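Local coordinates for XAC2610 protein (Xanthomonas axonopodis pv. citri, PDB 4QTQ) that probably acts as an immunity protein that inhibits a peptidoglycan hydrolase linked to a type IV secretion system, and binds a calcium ion, at residues A23-G27 and I28-V32. Numbering follows the deposited sequence.
Sequences ADIGG and IAVSV
A23 O accepts a nearly straight hydrogen bond from V30 N at 2.8 Å, and the CA of A29 adds a longer C-H...O approach to the same oxygen, A29 CA lying 3.4 Å from A23 O. The reciprocal bond runs from A23 N to V30 O, also 2.8 Å, so A23 and V30 form an antiparallel hydrogen-bonded pair; D24 and A29 make the non-hydrogen-bonded pair next to it. I25 and I28 are the hydrogen-bonded pair that closes the two-residue loop of the hairpin. I25 N gives I28 O a 2.8 Å bond, while the return bond from I28 N to I25 O stretches to 3.2 Å, its donor standing 65° out of the carbonyl plane. I28 O is further approached by the CA of D24. G26 and G27, both with positive phi, take the corners of a type I' turn, a common tight connection in two-residue beta-hairpin loops. On the face of the sheet that carries D24 and A29, the aspartate carboxylate bends toward the turn, and D24 OD2 receives a weak bond from G27 N at 3.3 Å; its other oxygen, D24 OD1, rests 4.0 Å from A29 CB. The opposite face is apolar. CG1 of I25 lies beside the backbone N (chi1 -43°), and an off-staggered chi2 of 94° then swings CD1 obliquely across to V30, where I25 CD1 meets V30 CG2 at 3.6 Å. Strand 20-25 forms one edge of a four-stranded antiparallel sheet, and strand 28-33 pairs on its other side with strand 52-56 through backbone hydrogen bonds of A29 with T56 and of S31 with E54. The apolar face packs against strand 78-80, with A23, I25 and V30 all on F78, while I28 reaches H80 and L96 of strand 94-97, joining this sheet to the neighbouring mixed one.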
loop_
_atom_site.group_PDB
_atom_site.type_symbol
_atom_site.label_atom_id
_atom_site.label_comp_id
_atom_site.label_asym_id
_atom_site.label_seq_id
_atom_site.Cartn_x
_atom_site.Cartn_y
_atom_site.Cartn_z
ATOM N N ALA A 23 4.056 -16.042 11.220
ATOM C CA ALA A 23 5.371 -15.396 11.290
ATOM C C ALA A 23 5.403 -14.319 12.349
ATOM O O ALA A 23 4.370 -13.745 12.682
ATOM C CB ALA A 23 5.732 -14.800 9.938
ATOM N N ASP A 24 6.595 -14.061 12.880
ATOM C CA ASP A 24 6.828 -12.915 13.734
ATOM C C ASP A 24 7.780 -11.962 13.033
ATOM O O ASP A 24 8.917 -12.321 12.750
ATOM C CB ASP A 24 7.421 -13.330 15.080
ATOM C CG ASP A 24 7.419 -12.184 16.080
ATOM O OD1 ASP A 24 6.330 -11.879 16.629
ATOM O OD2 ASP A 24 8.495 -11.584 16.306
ATOM N N ILE A 25 7.310 -10.748 12.762
ATOM C CA ILE A 25 8.083 -9.768 12.013
ATOM C C ILE A 25 8.290 -8.548 12.887
ATOM O O ILE A 25 7.373 -7.746 13.084
ATOM C CB ILE A 25 7.373 -9.367 10.698
ATOM C CG1 ILE A 25 6.806 -10.598 9.986
ATOM C CG2 ILE A 25 8.345 -8.658 9.761
ATOM C CD1 ILE A 25 5.355 -10.909 10.307
ATOM N N GLY A 26 9.495 -8.409 13.425
ATOM C CA GLY A 26 9.814 -7.277 14.290
ATOM C C GLY A 26 8.896 -7.165 15.493
ATOM O O GLY A 26 8.494 -6.062 15.890
ATOM N N GLY A 27 8.555 -8.313 16.074
ATOM C CA GLY A 27 7.768 -8.351 17.308
ATOM C C GLY A 27 6.261 -8.254 17.109
ATOM O O GLY A 27 5.512 -8.201 18.086
ATOM N N ILE A 28 5.822 -8.216 15.850
ATOM C CA ILE A 28 4.401 -8.275 15.514
ATOM C C ILE A 28 4.151 -9.634 14.894
ATOM O O ILE A 28 4.824 -10.011 13.932
ATOM C CB ILE A 28 4.005 -7.174 14.513
ATOM C CG1 ILE A 28 4.224 -5.784 15.130
ATOM C CG2 ILE A 28 2.547 -7.328 14.097
ATOM C CD1 ILE A 28 4.267 -4.655 14.120
ATOM N N ALA A 29 3.196 -10.376 15.446
ATOM C CA ALA A 29 2.897 -11.712 14.934
ATOM C C ALA A 29 1.826 -11.583 13.877
ATOM O O ALA A 29 0.834 -10.878 14.078
ATOM C CB ALA A 29 2.438 -12.635 16.050
ATOM N N VAL A 30 2.036 -12.250 12.747
ATOM C CA VAL A 30 1.075 -12.224 11.653
ATOM C C VAL A 30 0.841 -13.646 11.161
ATOM O O VAL A 30 1.800 -14.382 10.883
ATOM C CB VAL A 30 1.550 -11.369 10.458
ATOM C CG1 VAL A 30 0.441 -11.274 9.413
ATOM C CG2 VAL A 30 1.968 -9.977 10.908
ATOM N N SER A 31 -0.431 -14.027 11.087
ATOM C CA SER A 31 -0.813 -15.316 10.531
ATOM C C SER A 31 -1.770 -15.120 9.371
ATOM O O SER A 31 -2.512 -14.147 9.329
ATOM C CB SER A 31 -1.444 -16.214 11.601
ATOM O OG SER A 31 -2.659 -15.675 12.095
ATOM N N VAL A 32 -1.732 -16.051 8.431
ATOM C CA VAL A 32 -2.615 -16.044 7.275
ATOM C C VAL A 32 -3.320 -17.396 7.248
ATOM O O VAL A 32 -2.682 -18.431 7.447
ATOM C CB VAL A 32 -1.837 -15.858 5.946
ATOM C CG1 VAL A 32 -2.799 -15.826 4.759
ATOM C CG2 VAL A 32 -0.994 -14.590 5.977
#